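Local coordinates for protein acetyl-CoA acetyltransferase (Elizabethkingia anophelis NUHP1, PDB 6BN2) that probably catalyses the reversible condensation of two acetyl-CoA molecules to acetoacetyl-CoA, as other acetyl-CoA acetyltransferases of the thiolase family do, at residues Lys282-Ala287 against Ala394-Asn399; Ser363-Thr368 against Gly381-Cys386. All blocks are in the same frame, centred on the assembly; numbering follows the deposited sequence.

Contact 1. Residues Lys282-Ala287 against Ala394-Asn399; sequences KIVSYA and AIVIEN
Ile283 and Ile395 meet on one face of two antiparallel strands, their chains crossing at a slant with CG2 of Ile283 4.0 Å from CD1 of Ile395. The same CG2 lies in plane at the ring edge of Tyr286. That ring leads away from strand 394-399 because CG sits between its own N and carbonyl carbon (chi1 43°), and only CB of Tyr286 stays near CG1 of Ile395, at 4.1 Å. Its OH is hydrogen-bonded to Asp114 of the second subunit. Bulky apolar side chains suit this buried face: Ile283, Tyr286 and Ile395 touch helix 98-111, Ile397 helix 358-375.

A classic beta bulge places Val284 and Ser285 together opposite Val396: Val396 O accepts a bond from Val284 N (2.8 Å) and a weak one from Ser285 N (3.4 Å). CB of Val284 packs 4.0 Å from CG1 of Val396, while Ser285, small and polar, rests OG 3.6 Å from CB of Val396 and bonds Ala307 O in helix 300-311. At the partly exposed end, the extended chains of Lys282 and Glu398 cross at an angle, but NZ of Lys282 stays 4.6 Å from OE1 of Glu398 and makes its salt bridge with Glu11. Backbone bonds thus carry the pairing, and the Lys282-Glu398 attraction probably adds only a longer-range electrostatic term.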
loop_
_atom_site.group_PDB
_atom_site.type_symbol
_atom_site.label_atom_id
_atom_site.label_comp_id
_atom_site.label_asym_id
_atom_site.label_seq_id
_atom_site.Cartn_x
_atom_site.Cartn_y
_atom_site.Cartn_z
ATOM N N LYS A 282 15.503 -19.832 0.503
ATOM C CA LYS A 282 14.242 -20.134 -0.166
ATOM C C LYS A 282 13.105 -19.697 0.742
ATOM O O LYS A 282 13.178 -19.881 1.957
ATOM C CB LYS A 282 14.149 -21.642 -0.461
ATOM C CG LYS A 282 12.815 -22.095 -1.027
ATOM C CD LYS A 282 12.898 -23.586 -1.374
ATOM C CE LYS A 282 11.541 -24.261 -1.299
ATOM N NZ LYS A 282 11.636 -25.698 -1.713
ATOM N N ILE A 283 12.063 -19.091 0.175
ATOM C CA ILE A 283 10.874 -18.784 0.969
ATOM C C ILE A 283 10.033 -20.051 1.035
ATOM O O ILE A 283 9.618 -20.580 0.003
ATOM C CB ILE A 283 10.079 -17.614 0.374
ATOM C CG1 ILE A 283 10.897 -16.321 0.494
ATOM C CG2 ILE A 283 8.736 -17.462 1.104
ATOM C CD1 ILE A 283 10.266 -15.108 -0.230
ATOM N N VAL A 284 9.808 -20.561 2.241
ATOM C CA VAL A 284 9.092 -21.827 2.390
ATOM C C VAL A 284 7.586 -21.601 2.481
ATOM O O VAL A 284 6.809 -22.276 1.795
ATOM C CB VAL A 284 9.611 -22.585 3.623
ATOM C CG1 VAL A 284 8.825 -23.873 3.817
ATOM C CG2 VAL A 284 11.110 -22.878 3.480
ATOM N N SER A 285 7.182 -20.651 3.326
ATOM C CA SER A 285 5.776 -20.353 3.562
ATOM C C SER A 285 5.664 -19.010 4.267
ATOM O O SER A 285 6.658 -18.429 4.717
ATOM C CB SER A 285 5.107 -21.436 4.406
ATOM O OG SER A 285 5.700 -21.433 5.702
ATOM N N TYR A 286 4.426 -18.537 4.382
ATOM C CA TYR A 286 4.172 -17.257 5.035
ATOM C C TYR A 286 2.695 -17.221 5.387
ATOM O O TYR A 286 1.896 -17.999 4.855
ATOM C CB TYR A 286 4.555 -16.047 4.142
ATOM C CG TYR A 286 4.099 -16.288 2.730
ATOM C CD1 TYR A 286 2.775 -16.059 2.369
ATOM C CD2 TYR A 286 4.960 -16.822 1.782
ATOM C CE1 TYR A 286 2.322 -16.358 1.102
ATOM C CE2 TYR A 286 4.517 -17.118 0.505
ATOM C CZ TYR A 286 3.199 -16.883 0.176
ATOM O OH TYR A 286 2.725 -17.203 -1.083
ATOM N N ALA A 287 2.338 -16.298 6.279
ATOM C CA ALA A 287 0.941 -16.203 6.697
ATOM C C ALA A 287 0.698 -14.878 7.397
ATOM O O ALA A 287 1.609 -14.295 7.994
ATOM C CB ALA A 287 0.546 -17.348 7.651
ATOM N N ALA A 394 3.998 -13.524 9.304
ATOM C CA ALA A 394 5.084 -14.451 9.614
ATOM C C ALA A 394 5.583 -15.095 8.331
ATOM O O ALA A 394 4.813 -15.320 7.392
ATOM C CB ALA A 394 4.632 -15.552 10.591
ATOM N N ILE A 395 6.875 -15.424 8.299
ATOM C CA ILE A 395 7.459 -16.044 7.121
ATOM C C ILE A 395 8.492 -17.072 7.574
ATOM O O ILE A 395 9.193 -16.868 8.573
ATOM C CB ILE A 395 8.062 -14.975 6.179
ATOM C CG1 ILE A 395 8.531 -15.597 4.861
ATOM C CG2 ILE A 395 9.205 -14.179 6.885
ATOM C CD1 ILE A 395 8.893 -14.524 3.813
ATOM N N VAL A 396 8.540 -18.202 6.867
ATOM C CA VAL A 396 9.499 -19.277 7.122
ATOM C C VAL A 396 10.439 -19.341 5.930
ATOM O O VAL A 396 9.982 -19.374 4.779
ATOM C CB VAL A 396 8.770 -20.621 7.330
ATOM C CG1 VAL A 396 9.784 -21.759 7.524
ATOM C CG2 VAL A 396 7.820 -20.523 8.526
ATOM N N ILE A 397 11.753 -19.353 6.189
ATOM C CA ILE A 397 12.710 -19.434 5.095
ATOM C C ILE A 397 13.658 -20.591 5.352
ATOM O O ILE A 397 13.808 -21.069 6.480
ATOM C CB ILE A 397 13.512 -18.130 4.886
ATOM C CG1 ILE A 397 14.408 -17.839 6.085
ATOM C CG2 ILE A 397 12.578 -16.958 4.560
ATOM C CD1 ILE A 397 15.322 -16.613 5.879
ATOM N N GLU A 398 14.269 -21.066 4.271
ATOM C CA GLU A 398 15.252 -22.138 4.336
ATOM C C GLU A 398 16.576 -21.578 3.848
ATOM O O GLU A 398 16.678 -21.118 2.709
ATOM C CB GLU A 398 14.833 -23.347 3.496
ATOM C CG GLU A 398 15.886 -24.477 3.543
ATOM C CD GLU A 398 15.609 -25.600 2.552
ATOM O OE1 GLU A 398 14.523 -25.602 1.928
ATOM O OE2 GLU A 398 16.483 -26.479 2.394
ATOM N N ASN A 399 17.575 -21.595 4.717
ATOM C CA ASN A 399 18.917 -21.201 4.310
ATOM C C ASN A 399 19.470 -22.180 3.281
ATOM O O ASN A 399 19.363 -23.401 3.441
ATOM C CB ASN A 399 19.825 -21.143 5.539
ATOM C CG ASN A 399 21.266 -20.785 5.185
ATOM O OD1 ASN A 399 21.507 -19.964 4.295
ATOM N ND2 ASN A 399 22.232 -21.410 5.878
#

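Contact 2. Residues Ser363-Thr368 against Gly381-Cys386; sequences SRIIVT and GAAAIC
Ile365 reaches from the helix to the strand with its CD1 tip, which comes 3.9 Å from CB of Ala383 and 4.1 Å from CB of Ile385. CG1 of Ile365 lies between its backbone N and carbonyl carbon (chi1 63°), and the extended chi2 of 175° then carries CD1 outward to the strand. There it also lies 3.4 Å from Ala384 O, a van der Waals contact between a methyl and a backbone oxygen.

Ala383 receives this tip with a lone methyl, small enough to let the isoleucine lie close over the strand; CG1 of Ile366 approaches the same methyl at 4.4 Å. Helix 358-375 and strand 380-387 follow one another in the C-terminal half of the thiolase fold, and the short segments run nearly antiparallel, at 160°; the helix lies in the central helix layer of that fold, between this strand and strand 258-268, where Ile366 touches Leu264.

Ile385 offers its branched CB to the CD1 methyl of Ile365, apolar against apolar. Met100 of helix 98-111 touches Ile365, Ala383 and Ile385 alike. Within the helix, NH1 of Arg364 is hydrogen-bonded to OG1 of Thr368, one turn on, at 2.9 Å, while CG2 of Ile365 lies over one guanidinium face, toward its rim.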
loop_
_atom_site.group_PDB
_atom_site.type_symbol
_atom_site.label_atom_id
_atom_site.label_comp_id
_atom_site.label_asym_id
_atom_site.label_seq_id
_atom_site.Cartn_x
_atom_site.Cartn_y
_atom_site.Cartn_z
ATOM N N SER A 363 10.587 -6.225 6.565
ATOM C CA SER A 363 11.576 -6.826 5.679
ATOM C C SER A 363 12.974 -6.826 6.286
ATOM O O SER A 363 13.755 -7.736 6.000
ATOM C CB SER A 363 11.581 -6.115 4.310
ATOM O OG SER A 363 11.444 -4.703 4.432
ATOM N N ARG A 364 13.297 -5.833 7.125
ATOM C CA ARG A 364 14.616 -5.782 7.751
ATOM C C ARG A 364 14.895 -7.055 8.553
ATOM O O ARG A 364 16.000 -7.616 8.480
ATOM C CB ARG A 364 14.698 -4.526 8.628
ATOM C CG ARG A 364 16.121 -4.101 9.022
ATOM C CD ARG A 364 16.704 -4.990 10.132
ATOM N NE ARG A 364 15.968 -4.852 11.394
ATOM C CZ ARG A 364 16.164 -5.630 12.459
ATOM N NH1 ARG A 364 17.034 -6.635 12.407
ATOM N NH2 ARG A 364 15.478 -5.418 13.573
ATOM N N ILE A 365 13.906 -7.542 9.313
ATOM C CA ILE A 365 14.169 -8.736 10.120
ATOM C C ILE A 365 14.362 -9.982 9.251
ATOM O O ILE A 365 15.039 -10.919 9.680
ATOM C CB ILE A 365 13.075 -8.963 11.186
ATOM C CG1 ILE A 365 11.698 -9.225 10.572
ATOM C CG2 ILE A 365 13.049 -7.776 12.178
ATOM C CD1 ILE A 365 10.631 -9.583 11.651
ATOM N N ILE A 366 13.828 -9.997 8.023
ATOM C CA ILE A 366 14.138 -11.089 7.095
ATOM C C ILE A 366 15.592 -11.011 6.639
ATOM O O ILE A 366 16.294 -12.033 6.568
ATOM C CB ILE A 366 13.186 -11.052 5.888
ATOM C CG1 ILE A 366 11.730 -11.083 6.352
ATOM C CG2 ILE A 366 13.464 -12.242 4.983
ATOM C CD1 ILE A 366 10.741 -10.907 5.176
ATOM N N VAL A 367 16.054 -9.806 6.294
ATOM C CA VAL A 367 17.458 -9.598 5.927
ATOM C C VAL A 367 18.364 -10.106 7.042
ATOM O O VAL A 367 19.311 -10.875 6.808
ATOM C CB VAL A 367 17.717 -8.107 5.635
ATOM C CG1 VAL A 367 19.208 -7.864 5.315
ATOM C CG2 VAL A 367 16.836 -7.615 4.471
ATOM N N THR A 368 18.060 -9.710 8.280
ATOM C CA THR A 368 18.883 -10.134 9.406
ATOM C C THR A 368 18.801 -11.643 9.617
ATOM O O THR A 368 19.828 -12.289 9.849
ATOM C CB THR A 368 18.456 -9.377 10.662
ATOM O OG1 THR A 368 18.688 -7.981 10.447
ATOM C CG2 THR A 368 19.246 -9.841 11.889
ATOM N N GLY A 381 14.612 -20.878 9.312
ATOM C CA GLY A 381 14.377 -19.746 10.185
ATOM C C GLY A 381 12.957 -19.240 10.022
ATOM O O GLY A 381 12.295 -19.484 9.011
ATOM N N ALA A 382 12.490 -18.519 11.035
ATOM C CA ALA A 382 11.181 -17.883 10.938
ATOM C C ALA A 382 11.268 -16.450 11.440
ATOM O O ALA A 382 11.967 -16.163 12.414
ATOM C CB ALA A 382 10.108 -18.642 11.738
ATOM N N ALA A 383 10.556 -15.551 10.773
ATOM C CA ALA A 383 10.460 -14.165 11.205
ATOM C C ALA A 383 8.991 -13.807 11.351
ATOM O O ALA A 383 8.158 -14.285 10.593
ATOM C CB ALA A 383 11.109 -13.209 10.204
ATOM N N ALA A 384 8.687 -12.946 12.322
ATOM C CA ALA A 384 7.302 -12.524 12.517
ATOM C C ALA A 384 7.284 -11.127 13.101
ATOM O O ALA A 384 8.211 -10.721 13.802
ATOM C CB ALA A 384 6.538 -13.490 13.444
ATOM N N ILE A 385 6.220 -10.381 12.795
ATOM C CA ILE A 385 6.132 -8.983 13.206
ATOM C C ILE A 385 4.664 -8.628 13.409
ATOM O O ILE A 385 3.807 -9.002 12.602
ATOM C CB ILE A 385 6.839 -8.072 12.179
ATOM C CG1 ILE A 385 6.830 -6.598 12.624
ATOM C CG2 ILE A 385 6.196 -8.200 10.765
ATOM C CD1 ILE A 385 7.954 -5.777 11.938
ATOM N N CYS A 386 4.377 -7.920 14.506
ATOM C CA CYS A 386 3.013 -7.485 14.806
ATOM C C CYS A 386 2.703 -6.151 14.130
ATOM O O CYS A 386 3.598 -5.427 13.686
ATOM C CB CYS A 386 2.811 -7.378 16.320
ATOM S SG CYS A 386 3.802 -6.091 17.145
#

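Contacts 1 and 2 share one sheet and lie 10 Å apart between centres. Strands 380-387 and 391-399 follow each other in the chain and pair side by side: Ile395 N is 2.9 Å from Ala383 O and Ile397 N is 2.9 Å from Gly381 O, both probable hydrogen bonds. Contact 1 thus adds strand 281-290 on the other edge of strand 391-399, whereas contact 2 lays helix 358-375 on the sheet; Ile397 also touches that helix, through Leu369, Ile370 and Leu373. Met100 meets side chains of both contacts. Strand 380-387 carries Cys386, a predicted proton acceptor about 10 Å from Ala394, side chain to side chain; Ile385 lies about 5 Å from His356, the other predicted one.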